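Local coordinates for protein subclass B3 metallo-beta-lactamase (Sphingobium indicum, PDB 7LUU) that probably hydrolyses beta-lactam antibiotics, as a subclass B3 metallo-beta-lactamase with two zinc ions in its active site, at residues P99-L102 against S103-K107; S278-G281 against A282-Y286; R292-A295 against K296-E300. All coordinates share one frame; numbering follows the deposited sequence.

Interaction 1 (P99-L102 against S103-K107); sequences PMIL and SNVRK
L102 and R106, I101 and V105, M100 and N104 meet as i to i+4 neighbours along helix 98-107, in a local contact between successive turns. The backbone supplies the regular part: S103, N104, V105 and R106 each give their N-H to the carbonyl four residues back, from V105 N to I101 O at 2.9 Å to R106 N to L102 O at 3.0 Å. Side chains run beside these bonds. R106 carries CG next to its own backbone N (chi1 -75°), and the extended chain from there leads past the L102 carbonyl, CG 3.5 Å from L102 O, until NH2 stands 3.9 Å from L102 CB. The guanidinium meets that carbon obliquely; beyond it, NH2 makes a weak hydrogen bond to a bound glycerol, probably from the crystallisation liquor; S103 OG also bonds glycerol. This helix is the crossover of a beta-alpha-beta unit, joining the parallel strands 87-90 and 115-119 of a metallo-beta-lactamase fold. On its buried side V105 CG2 sits 3.3 Å from I101 O, while the methyls I101 CG2 and V105 CG2 only graze each other at 4.4 Å. I101 and L102 also pack against L134 of helix 131-138, and V105 against F110. N104 turns its ND2 to the backbone O of V71, pinning the helix to the chain there. A water donates to M100 O at 2.9 Å, giving that carbonyl a second donor besides N104 N, and reaches N104 OD1 through a weak bond.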
loop_
_atom_site.group_PDB
_atom_site.type_symbol
_atom_site.label_atom_id
_atom_site.label_comp_id
_atom_site.label_asym_id
_atom_site.label_seq_id
_atom_site.Cartn_x
_atom_site.Cartn_y
_atom_site.Cartn_z
ATOM N N PRO A 99 -7.031 8.080 13.428
ATOM C CA PRO A 99 -6.672 8.240 14.857
ATOM C C PRO A 99 -5.995 7.012 15.469
ATOM O O PRO A 99 -5.140 7.181 16.357
ATOM C CB PRO A 99 -8.020 8.488 15.556
ATOM C CG PRO A 99 -9.029 8.573 14.503
ATOM C CD PRO A 99 -8.489 8.195 13.175
ATOM N N MET A 100 -6.385 5.797 15.053
ATOM C CA MET A 100 -5.776 4.569 15.576
ATOM C C MET A 100 -4.318 4.475 15.142
ATOM O O MET A 100 -3.450 4.106 15.925
ATOM C CB MET A 100 -6.615 3.366 15.073
ATOM C CG MET A 100 -8.202 3.474 15.328
ATOM S SD MET A 100 -8.978 2.172 14.316
ATOM C CE MET A 100 -10.699 2.571 14.610
ATOM N N ILE A 101 -4.030 4.855 13.889
ATOM C CA ILE A 101 -2.638 4.880 13.415
ATOM C C ILE A 101 -1.801 5.854 14.228
ATOM O O ILE A 101 -0.678 5.515 14.661
ATOM C CB ILE A 101 -2.595 5.249 11.919
ATOM C CG1 ILE A 101 -3.159 4.055 11.145
ATOM C CG2 ILE A 101 -1.114 5.469 11.438
ATOM C CD1 ILE A 101 -3.532 4.429 9.653
ATOM N N LEU A 102 -2.308 7.072 14.425
ATOM C CA LEU A 102 -1.531 8.071 15.156
ATOM C C LEU A 102 -1.315 7.608 16.604
ATOM O O LEU A 102 -0.238 7.814 17.170
ATOM C CB LEU A 102 -2.264 9.421 15.125
ATOM C CG LEU A 102 -2.457 10.085 13.748
ATOM C CD1 LEU A 102 -3.447 11.278 13.778
ATOM C CD2 LEU A 102 -1.114 10.436 13.208
ATOM N N SER A 103 -2.327 7.002 17.213
ATOM C CA SER A 103 -2.147 6.414 18.534
ATOM C C SER A 103 -1.009 5.383 18.540
ATOM O O SER A 103 -0.204 5.340 19.477
ATOM C CB SER A 103 -3.461 5.775 19.003
ATOM O OG SER A 103 -3.290 5.154 20.274
ATOM N N ASN A 104 -0.977 4.502 17.526
ATOM C CA ASN A 104 0.075 3.496 17.460
ATOM C C ASN A 104 1.447 4.156 17.301
ATOM O O ASN A 104 2.449 3.679 17.852
ATOM C CB ASN A 104 -0.209 2.548 16.309
ATOM C CG ASN A 104 -1.261 1.503 16.669
ATOM O OD1 ASN A 104 -1.586 1.306 17.874
ATOM N ND2 ASN A 104 -1.811 0.834 15.662
ATOM N N VAL A 105 1.519 5.239 16.524
ATOM C CA VAL A 105 2.788 5.954 16.355
ATOM C C VAL A 105 3.260 6.479 17.719
ATOM O O VAL A 105 4.430 6.337 18.101
ATOM C CB VAL A 105 2.583 7.110 15.344
ATOM C CG1 VAL A 105 3.790 8.002 15.280
ATOM C CG2 VAL A 105 2.343 6.519 13.944
ATOM N N ARG A 106 2.323 7.032 18.493
ATOM C CA ARG A 106 2.649 7.514 19.832
ATOM C C ARG A 106 3.040 6.395 20.784
ATOM O O ARG A 106 3.903 6.591 21.673
ATOM C CB ARG A 106 1.442 8.291 20.368
ATOM C CG ARG A 106 1.312 9.664 19.711
ATOM C CD ARG A 106 0.157 10.425 20.421
ATOM N NE ARG A 106 -0.012 11.697 19.763
ATOM C CZ ARG A 106 -1.009 11.951 18.922
ATOM N NH1 ARG A 106 -1.070 13.136 18.320
ATOM N NH2 ARG A 106 -1.947 11.023 18.715
ATOM N N LYS A 107 2.409 5.214 20.660
ATOM C CA LYS A 107 2.753 4.111 21.559
ATOM C C LYS A 107 4.198 3.690 21.395
ATOM O O LYS A 107 4.830 3.236 22.355
ATOM C CB LYS A 107 1.861 2.915 21.277
ATOM C CG LYS A 107 0.444 3.061 21.692
ATOM C CD LYS A 107 -0.378 1.838 21.225
ATOM C CE LYS A 107 -1.789 1.935 21.855
ATOM N NZ LYS A 107 -2.585 0.749 21.511
HETATM O O HOH W 1 -4.524 2.436 18.044
#

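Interaction 2 (S278-G281 against A282-Y286); sequences SGSG and ACRSY
G281 O takes the N-H of S285 at 2.9 Å in a nearly straight bond (165° at the hydrogen), the first i to i+4 bond of helix 282-300, with G281 at the N-cap. A water also donates to G281 O, at 3.0 Å, and the same water lies 3.0 Å from S285 OG, so it bridges the cap carbonyl and the serine hydroxyl. One step back, A282 N bonds G279 O at a longer 3.3 Å, closing a type II beta turn from G279 to A282. G281 holds the third position of that turn with a positive phi (102°), which glycine accepts easily. R284 bends at chi3 (-71°) and folds its guanidinium back toward the turn, bringing NH2 to 3.6 Å from G281 N. A second water, in the guanidinium plane at its edge, accepts from R284 NH2 at 2.7 Å and sits 2.9 Å from S280 OG. R284 NH1 meanwhile binds G256 O in the last turn of helix 242-257. Inward, A282 packs on L263 and C260, and C283 is joined to C260 by a disulfide. The cap is thus made by backbone atoms, while the covalent link ties the helix start to C260, just ahead of strand 262-265; the charge of R284 is shared between G256 O and the water bridging to S280 OG, which probably steadies the turn beside the cap.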
loop_
_atom_site.group_PDB
_atom_site.type_symbol
_atom_site.label_atom_id
_atom_site.label_comp_id
_atom_site.label_asym_id
_atom_site.label_seq_id
_atom_site.Cartn_x
_atom_site.Cartn_y
_atom_site.Cartn_z
ATOM N N SER A 278 9.757 -13.264 5.835
ATOM C CA SER A 278 11.184 -12.980 5.700
ATOM C C SER A 278 11.925 -14.116 5.018
ATOM O O SER A 278 11.527 -15.286 5.042
ATOM C CB SER A 278 11.847 -12.807 7.100
ATOM O OG SER A 278 11.249 -11.769 7.820
ATOM N N GLY A 279 13.050 -13.770 4.423
ATOM C CA GLY A 279 13.943 -14.816 3.957
ATOM C C GLY A 279 13.894 -14.949 2.458
ATOM O O GLY A 279 12.971 -14.480 1.787
ATOM N N SER A 280 14.939 -15.593 1.922
ATOM C CA SER A 280 15.096 -15.751 0.499
ATOM C C SER A 280 13.832 -16.278 -0.159
ATOM O O SER A 280 13.328 -17.358 0.208
ATOM C CB SER A 280 16.237 -16.741 0.263
ATOM O OG SER A 280 16.481 -16.794 -1.144
ATOM N N GLY A 281 13.350 -15.556 -1.192
ATOM C CA GLY A 281 12.224 -16.048 -1.965
ATOM C C GLY A 281 10.865 -15.402 -1.648
ATOM O O GLY A 281 9.881 -15.684 -2.335
ATOM N N ALA A 282 10.779 -14.534 -0.635
ATOM C CA ALA A 282 9.438 -14.087 -0.197
ATOM C C ALA A 282 8.699 -13.324 -1.287
ATOM O O ALA A 282 7.495 -13.532 -1.532
ATOM C CB ALA A 282 9.576 -13.213 1.052
ATOM N N CYS A 283 9.392 -12.365 -1.929
ATOM C CA CYS A 283 8.705 -11.579 -2.933
ATOM C C CYS A 283 8.375 -12.424 -4.142
ATOM O O CYS A 283 7.347 -12.198 -4.783
ATOM C CB CYS A 283 9.566 -10.386 -3.353
ATOM S SG CYS A 283 9.596 -9.045 -2.080
ATOM N N ARG A 284 9.250 -13.349 -4.492
ATOM C CA ARG A 284 8.959 -14.230 -5.628
ATOM C C ARG A 284 7.719 -15.083 -5.365
ATOM O O ARG A 284 6.874 -15.236 -6.254
ATOM C CB ARG A 284 10.188 -15.091 -5.970
ATOM C CG ARG A 284 11.210 -14.258 -6.773
ATOM C CD ARG A 284 12.448 -15.101 -7.183
ATOM N NE ARG A 284 13.313 -15.443 -6.052
ATOM C CZ ARG A 284 14.206 -14.624 -5.469
ATOM N NH1 ARG A 284 14.391 -13.324 -5.874
ATOM N NH2 ARG A 284 14.920 -15.113 -4.444
ATOM N N SER A 285 7.585 -15.624 -4.148
ATOM C CA SER A 285 6.385 -16.403 -3.796
ATOM C C SER A 285 5.133 -15.559 -3.847
ATOM O O SER A 285 4.063 -16.042 -4.264
ATOM C CB SER A 285 6.552 -17.024 -2.415
ATOM O OG SER A 285 7.598 -17.999 -2.527
ATOM N N TYR A 286 5.231 -14.335 -3.357
ATOM C CA TYR A 286 4.096 -13.422 -3.383
ATOM C C TYR A 286 3.628 -13.212 -4.815
ATOM O O TYR A 286 2.426 -13.208 -5.097
ATOM C CB TYR A 286 4.516 -12.110 -2.732
ATOM C CG TYR A 286 3.474 -10.998 -2.595
ATOM C CD1 TYR A 286 2.463 -11.080 -1.645
ATOM C CD2 TYR A 286 3.492 -9.903 -3.469
ATOM C CE1 TYR A 286 1.534 -10.034 -1.492
ATOM C CE2 TYR A 286 2.568 -8.863 -3.337
ATOM C CZ TYR A 286 1.587 -8.956 -2.381
ATOM O OH TYR A 286 0.715 -7.928 -2.178
HETATM O O HOH W 2 14.984 -17.628 -3.464
HETATM O O HOH W 3 10.142 -18.118 -4.141
#

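Interaction 3 (R292-A295 against K296-E300); sequences RLLA and KRLAE
L294 and L298 form the close-packed side of this stretch of helix 282-300, one turn apart. L294 sends CG away from its backbone N (chi1 -179°), along the helix toward the next turn, and its CD1 comes to 4.1 Å from both CG and CD2 of L298. The two branched ends cross at an angle, each laid against the other's branches. L298 CG also rests 3.3 Å from L294 O, the carbonyl that accepts L298 N at 2.8 Å in an almost linear bond (171°). The other side, with A295, K296 and A299, is looser and exposed. There K296 N and A299 N bond R292 O and A295 O at 3.1 and 3.0 Å, but the side chains scarcely meet across the turn: A299 CB merely lies 3.4 Å from A295 O, and the bent chain of K296 leads away from the preceding turn after its CB has passed R292 O. Set apart from these, R297 packs on F236; its NE forms a salt bridge with E301 and its NH2 bonds S230 OG, two partners that would hold the guanidinium in place. The apolar side faces the protein: L294 packs on F248 and Y252 of helix 242-257, L293 on P228, and L298 on F236 and T237, so that this late part of the C-terminal helix lies against helix 242-257 and the loops preceding it.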
loop_
_atom_site.group_PDB
_atom_site.type_symbol
_atom_site.label_atom_id
_atom_site.label_comp_id
_atom_site.label_asym_id
_atom_site.label_seq_id
_atom_site.Cartn_x
_atom_site.Cartn_y
_atom_site.Cartn_z
ATOM N N ARG A 292 -0.912 -17.130 -10.070
ATOM C CA ARG A 292 -1.866 -18.245 -10.070
ATOM C C ARG A 292 -3.308 -17.747 -10.005
ATOM O O ARG A 292 -4.190 -18.301 -10.677
ATOM C CB ARG A 292 -1.591 -19.190 -8.897
ATOM C CG ARG A 292 -0.246 -19.950 -9.041
ATOM C CD ARG A 292 -0.100 -21.107 -7.982
ATOM N NE ARG A 292 -0.577 -20.696 -6.642
ATOM C CZ ARG A 292 0.179 -20.197 -5.654
ATOM N NH1 ARG A 292 1.501 -20.080 -5.806
ATOM N NH2 ARG A 292 -0.395 -19.825 -4.502
ATOM N N LEU A 293 -3.559 -16.706 -9.203
ATOM C CA LEU A 293 -4.906 -16.155 -9.130
ATOM C C LEU A 293 -5.323 -15.543 -10.474
ATOM O O LEU A 293 -6.493 -15.678 -10.870
ATOM C CB LEU A 293 -5.004 -15.079 -8.057
ATOM C CG LEU A 293 -4.920 -15.650 -6.623
ATOM C CD1 LEU A 293 -4.697 -14.450 -5.710
ATOM C CD2 LEU A 293 -6.153 -16.403 -6.214
ATOM N N LEU A 294 -4.401 -14.824 -11.131
ATOM C CA LEU A 294 -4.697 -14.210 -12.439
ATOM C C LEU A 294 -5.005 -15.285 -13.467
ATOM O O LEU A 294 -5.996 -15.207 -14.206
ATOM C CB LEU A 294 -3.513 -13.358 -12.913
ATOM C CG LEU A 294 -3.759 -12.658 -14.258
ATOM C CD1 LEU A 294 -4.962 -11.700 -14.250
ATOM C CD2 LEU A 294 -2.488 -11.818 -14.588
ATOM N N ALA A 295 -4.185 -16.338 -13.486
ATOM C CA ALA A 295 -4.432 -17.404 -14.457
ATOM C C ALA A 295 -5.815 -17.994 -14.256
ATOM O O ALA A 295 -6.509 -18.364 -15.235
ATOM C CB ALA A 295 -3.358 -18.506 -14.313
ATOM N N LYS A 296 -6.184 -18.209 -12.994
ATOM C CA LYS A 296 -7.497 -18.783 -12.705
ATOM C C LYS A 296 -8.607 -17.831 -13.164
ATOM O O LYS A 296 -9.621 -18.270 -13.740
ATOM C CB LYS A 296 -7.605 -19.099 -11.215
ATOM C CG LYS A 296 -8.887 -19.755 -10.822
ATOM C CD LYS A 296 -9.054 -19.813 -9.289
ATOM C CE LYS A 296 -9.637 -21.162 -8.859
ATOM N NZ LYS A 296 -10.835 -20.973 -7.983
ATOM N N ARG A 297 -8.413 -16.529 -12.949
ATOM C CA ARG A 297 -9.403 -15.538 -13.341
ATOM C C ARG A 297 -9.547 -15.478 -14.865
ATOM O O ARG A 297 -10.675 -15.470 -15.376
ATOM C CB ARG A 297 -9.038 -14.167 -12.754
ATOM C CG ARG A 297 -9.887 -13.023 -13.303
ATOM C CD ARG A 297 -11.362 -13.204 -13.002
ATOM N NE ARG A 297 -12.123 -12.133 -13.670
ATOM C CZ ARG A 297 -12.671 -11.083 -13.043
ATOM N NH1 ARG A 297 -12.632 -10.967 -11.695
ATOM N NH2 ARG A 297 -13.296 -10.150 -13.786
ATOM N N LEU A 298 -8.414 -15.458 -15.599
ATOM C CA LEU A 298 -8.467 -15.435 -17.067
ATOM C C LEU A 298 -9.185 -16.656 -17.589
ATOM O O LEU A 298 -9.965 -16.576 -18.545
ATOM C CB LEU A 298 -7.062 -15.333 -17.649
ATOM C CG LEU A 298 -6.223 -14.096 -17.286
ATOM C CD1 LEU A 298 -4.868 -14.243 -17.981
ATOM C CD2 LEU A 298 -6.846 -12.830 -17.751
ATOM N N ALA A 299 -8.890 -17.817 -17.022
ATOM C CA ALA A 299 -9.563 -19.021 -17.492
ATOM C C ALA A 299 -11.060 -18.926 -17.220
ATOM O O ALA A 299 -11.886 -19.358 -18.046
ATOM C CB ALA A 299 -8.957 -20.219 -16.784
ATOM N N GLU A 300 -11.427 -18.398 -16.043
ATOM C CA GLU A 300 -12.839 -18.255 -15.696
ATOM C C GLU A 300 -13.577 -17.446 -16.729
ATOM O O GLU A 300 -14.729 -17.757 -17.062
ATOM C CB GLU A 300 -13.016 -17.555 -14.332
ATOM C CG GLU A 300 -12.703 -18.473 -13.174
ATOM C CD GLU A 300 -12.603 -17.737 -11.808
ATOM O OE1 GLU A 300 -12.496 -16.467 -11.766
ATOM O OE2 GLU A 300 -12.600 -18.458 -10.776
#

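From the N terminus, interaction 1 comes first, in the helix that links strands 87-90 and 115-119 of the seven-stranded sheet. Much later, interaction 2 closes the tight turn between the short strand 277-278, at the edge of the six-stranded sheet, and the start of helix 282-300. Interaction 3 then follows within that same helix, near its C-terminal end. Interactions 1 and 3 each lie within a single helix and close no loop. The three run in series, none nested in or crossing another. Interactions 2 and 3 have centres about 21 Å apart and both touch helix 242-257; interactions 1 and 3 lie on opposite sides of the chain's centre, with centres about 39 Å apart.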